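Local coordinates for esterase A (Caulobacter crescentus, PDB 5GKV), which is a penicillin-binding protein homologue of the serine beta-lactamase family that probably hydrolyses ester substrates, at residues 270-281 and 348-359. Numbering follows the deposited sequence.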
loop_
_atom_site.group_PDB
_atom_site.type_symbol
_atom_site.label_atom_id
_atom_site.label_comp_id
_atom_site.label_asym_id
_atom_site.label_seq_id
_atom_site.Cartn_x
_atom_site.Cartn_y
_atom_site.Cartn_z
ATOM N N ALA A 270 5.914 8.639 -7.363
ATOM C CA ALA A 270 4.641 8.293 -7.995
ATOM C C ALA A 270 4.831 7.505 -9.289
ATOM O O ALA A 270 4.161 6.467 -9.462
ATOM C CB ALA A 270 3.820 9.567 -8.202
ATOM N N PRO A 271 5.732 7.886 -10.208
ATOM C CA PRO A 271 5.899 7.059 -11.420
ATOM C C PRO A 271 6.358 5.637 -11.137
ATOM O O PRO A 271 5.992 4.714 -11.877
ATOM C CB PRO A 271 6.949 7.831 -12.235
ATOM C CG PRO A 271 6.922 9.212 -11.709
ATOM C CD PRO A 271 6.584 9.092 -10.259
ATOM N N ALA A 272 7.200 5.433 -10.124
ATOM C CA ALA A 272 7.612 4.071 -9.800
ATOM C C ALA A 272 6.398 3.198 -9.501
ATOM O O ALA A 272 6.285 2.074 -10.020
ATOM C CB ALA A 272 8.588 4.077 -8.623
ATOM N N LEU A 273 5.449 3.715 -8.707
ATOM C CA LEU A 273 4.249 2.941 -8.393
ATOM C C LEU A 273 3.349 2.794 -9.611
ATOM O O LEU A 273 2.752 1.727 -9.828
ATOM C CB LEU A 273 3.479 3.590 -7.235
ATOM C CG LEU A 273 4.219 3.541 -5.890
ATOM C CD1 LEU A 273 3.553 4.498 -4.906
ATOM C CD2 LEU A 273 4.245 2.114 -5.339
ATOM N N ALA A 274 3.229 3.847 -10.416
ATOM C CA ALA A 274 2.373 3.762 -11.597
ATOM C C ALA A 274 2.900 2.722 -12.575
ATOM O O ALA A 274 2.116 1.995 -13.201
ATOM C CB ALA A 274 2.251 5.141 -12.272
ATOM N N ARG A 275 4.229 2.629 -12.715
ATOM C CA ARG A 275 4.811 1.623 -13.594
ATOM C C ARG A 275 4.597 0.218 -13.040
ATOM O O ARG A 275 4.224 -0.693 -13.787
ATOM C CB ARG A 275 6.302 1.910 -13.799
ATOM C CG ARG A 275 6.573 3.212 -14.542
ATOM C CD ARG A 275 8.068 3.488 -14.697
ATOM N NE ARG A 275 8.736 2.381 -15.359
ATOM C CZ ARG A 275 10.012 2.046 -15.165
ATOM N NH1 ARG A 275 10.767 2.742 -14.318
ATOM N NH2 ARG A 275 10.531 1.004 -15.809
ATOM N N LEU A 276 4.805 0.031 -11.732
ATOM C CA LEU A 276 4.633 -1.292 -11.139
ATOM C C LEU A 276 3.186 -1.758 -11.249
ATOM O O LEU A 276 2.914 -2.877 -11.712
ATOM C CB LEU A 276 5.105 -1.289 -9.677
ATOM C CG LEU A 276 5.006 -2.646 -8.957
ATOM C CD1 LEU A 276 5.905 -3.676 -9.622
ATOM C CD2 LEU A 276 5.366 -2.505 -7.497
ATOM N N MET A 277 2.233 -0.913 -10.826
ATOM C CA MET A 277 0.831 -1.266 -10.993
ATOM C C MET A 277 0.455 -1.352 -12.466
ATOM O O MET A 277 -0.450 -2.115 -12.826
ATOM C CB MET A 277 -0.076 -0.255 -10.279
ATOM C CG MET A 277 0.135 -0.158 -8.777
ATOM S SD MET A 277 -0.006 -1.728 -7.889
ATOM C CE MET A 277 -1.800 -1.867 -7.858
ATOM N N GLY A 278 1.142 -0.589 -13.324
ATOM C CA GLY A 278 0.899 -0.686 -14.757
ATOM C C GLY A 278 1.138 -2.084 -15.303
ATOM O O GLY A 278 0.415 -2.547 -16.191
ATOM N N ALA A 279 2.150 -2.780 -14.773
ATOM C CA ALA A 279 2.377 -4.159 -15.185
ATOM C C ALA A 279 1.171 -5.035 -14.861
ATOM O O ALA A 279 0.782 -5.890 -15.666
ATOM C CB ALA A 279 3.641 -4.712 -14.524
ATOM N N LEU A 280 0.563 -4.835 -13.686
ATOM C CA LEU A 280 -0.658 -5.558 -13.332
ATOM C C LEU A 280 -1.857 -5.132 -14.182
ATOM O O LEU A 280 -2.832 -5.890 -14.278
ATOM C CB LEU A 280 -0.976 -5.358 -11.843
ATOM C CG LEU A 280 0.178 -5.605 -10.873
ATOM C CD1 LEU A 280 -0.313 -5.525 -9.417
ATOM C CD2 LEU A 280 0.806 -6.975 -11.152
ATOM N N ALA A 281 -1.816 -3.948 -14.793
ATOM C CA ALA A 281 -2.874 -3.517 -15.707
ATOM C C ALA A 281 -2.648 -3.962 -17.147
ATOM O O ALA A 281 -3.544 -3.785 -17.982
ATOM C CB ALA A 281 -3.016 -1.984 -15.696
ATOM N N ALA A 348 -2.019 3.917 -4.931
ATOM C CA ALA A 348 -1.604 3.388 -6.223
ATOM C C ALA A 348 -2.640 2.360 -6.655
ATOM O O ALA A 348 -3.145 1.601 -5.821
ATOM C CB ALA A 348 -0.208 2.766 -6.159
ATOM N N PHE A 349 -2.972 2.350 -7.946
ATOM C CA PHE A 349 -4.022 1.448 -8.408
ATOM C C PHE A 349 -3.704 0.943 -9.808
ATOM O O PHE A 349 -2.945 1.562 -10.565
ATOM C CB PHE A 349 -5.386 2.145 -8.415
ATOM C CG PHE A 349 -5.515 3.171 -9.515
ATOM C CD1 PHE A 349 -4.974 4.443 -9.357
ATOM C CD2 PHE A 349 -6.121 2.845 -10.720
ATOM C CE1 PHE A 349 -5.062 5.388 -10.388
ATOM C CE2 PHE A 349 -6.209 3.784 -11.756
ATOM C CZ PHE A 349 -5.690 5.048 -11.585
ATOM N N ALA A 350 -4.364 -0.164 -10.163
ATOM C CA ALA A 350 -4.312 -0.757 -11.490
ATOM C C ALA A 350 -5.729 -1.012 -11.982
ATOM O O ALA A 350 -6.604 -1.387 -11.197
ATOM C CB ALA A 350 -3.533 -2.085 -11.492
ATOM N N ASP A 351 -5.946 -0.834 -13.279
ATOM C CA ASP A 351 -7.232 -1.119 -13.913
ATOM C C ASP A 351 -6.948 -2.038 -15.094
ATOM O O ASP A 351 -6.626 -1.574 -16.195
ATOM C CB ASP A 351 -7.926 0.172 -14.338
ATOM C CG ASP A 351 -9.257 -0.064 -15.025
ATOM O OD1 ASP A 351 -9.629 -1.245 -15.292
ATOM O OD2 ASP A 351 -9.924 0.951 -15.323
ATOM N N PRO A 352 -7.035 -3.359 -14.896
ATOM C CA PRO A 352 -6.744 -4.273 -16.015
ATOM C C PRO A 352 -7.753 -4.168 -17.138
ATOM O O PRO A 352 -7.412 -4.504 -18.276
ATOM C CB PRO A 352 -6.783 -5.664 -15.366
ATOM C CG PRO A 352 -6.541 -5.415 -13.917
ATOM C CD PRO A 352 -7.196 -4.076 -13.624
ATOM N N THR A 353 -8.981 -3.722 -16.851
ATOM C CA THR A 353 -10.009 -3.653 -17.885
ATOM C C THR A 353 -9.705 -2.557 -18.899
ATOM O O THR A 353 -9.864 -2.761 -20.108
ATOM C CB THR A 353 -11.373 -3.416 -17.247
ATOM O OG1 THR A 353 -11.671 -4.498 -16.356
ATOM C CG2 THR A 353 -12.450 -3.321 -18.304
ATOM N N ARG A 354 -9.282 -1.386 -18.427
ATOM C CA ARG A 354 -8.935 -0.275 -19.306
ATOM C C ARG A 354 -7.444 -0.219 -19.628
ATOM O O ARG A 354 -7.039 0.575 -20.480
ATOM C CB ARG A 354 -9.379 1.053 -18.675
ATOM C CG ARG A 354 -10.820 1.071 -18.156
ATOM C CD ARG A 354 -11.814 1.306 -19.268
ATOM N NE ARG A 354 -11.645 2.616 -19.888
ATOM C CZ ARG A 354 -12.295 3.714 -19.513
ATOM N NH1 ARG A 354 -13.168 3.676 -18.510
ATOM N NH2 ARG A 354 -12.072 4.858 -20.151
ATOM N N GLY A 355 -6.614 -1.027 -18.970
ATOM C CA GLY A 355 -5.184 -0.987 -19.226
ATOM C C GLY A 355 -4.439 0.183 -18.604
ATOM O O GLY A 355 -3.317 0.475 -19.021
ATOM N N VAL A 356 -5.007 0.851 -17.600
ATOM C CA VAL A 356 -4.381 2.049 -17.046
ATOM C C VAL A 356 -3.990 1.794 -15.594
ATOM O O VAL A 356 -4.446 0.844 -14.952
ATOM C CB VAL A 356 -5.294 3.290 -17.156
ATOM C CG1 VAL A 356 -5.728 3.505 -18.598
ATOM C CG2 VAL A 356 -6.512 3.158 -16.251
ATOM N N SER A 357 -3.117 2.657 -15.081
ATOM C CA SER A 357 -2.687 2.599 -13.689
ATOM C C SER A 357 -2.283 4.003 -13.265
ATOM O O SER A 357 -2.094 4.894 -14.104
ATOM C CB SER A 357 -1.502 1.635 -13.505
ATOM O OG SER A 357 -0.425 2.088 -14.312
ATOM N N GLY A 358 -2.112 4.189 -11.959
ATOM C CA GLY A 358 -1.673 5.499 -11.497
ATOM C C GLY A 358 -1.253 5.475 -10.046
ATOM O O GLY A 358 -1.463 4.493 -9.323
ATOM N N ALA A 359 -0.656 6.588 -9.623
ATOM C CA ALA A 359 -0.316 6.742 -8.218
ATOM C C ALA A 359 -0.285 8.218 -7.869
ATOM O O ALA A 359 0.148 9.048 -8.672
ATOM C CB ALA A 359 1.043 6.097 -7.896
HETATM O O HOH W 1 -5.327 -6.156 -18.817
#
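Met277, Ala281 and Ala359 carry most of the packing, and Ser357 the polar link, where helix 270-281 lies on a beta hairpin, strands 348-351 and 356-359, from the central antiparallel sheet of the beta-lactamase fold. The helix axis runs 24° from strand 348-351, in the same general direction, and passes 6.8 Å from it. Small residues do most of the apolar work. Leu273 touches chiefly with CB, 3.6 Å from Ala359 CB, and also meets Ala348 CB. Met277 CG lies beside its own backbone N (chi1 -61°), and the chain bends at chi2 and chi3, folding the methyl back over the strand backbone: CB lies 3.4 Å from Phe349 O, CG meets Ala348 CB, and CE rests over the Phe349-Ala350 peptide, 3.8 Å from Ala350 N. Ala274 CB faces the bare CA of Gly358, where the two backbones come within 4.4 Å, CA to CA. Farther along, Ala281 CB presses on Val356 O at 3.3 Å between the hairpin strands. On the other face of the hairpin, the rim of one face of the Phe349 ring lies against the Ser357-Gly358 peptide, and the ring packs on Ile379 and Tyr383 of helix 373-384, so the sheet is sandwiched between helices. At the turn, Gly355 and Val356 both face Asp351 in a G1 beta bulge, and Gly355 takes the positive phi. Asp351 OD1 accepts from Arg354 N in an Asx motif, while its OD2 bonds Tyr383 and Thr334. Gly355 CA also directs a nearly straight C-H...O contact at Ala281 O, and a water bridges that carbonyl to Pro352 O. The one direct hydrogen bond between helix and hairpin is buried: Ser357 OG donates to Ala274 O at 2.8 Å, tilted 21° from the carbonyl plane, and this oxygen also accepts the helical bond from Gly278 N.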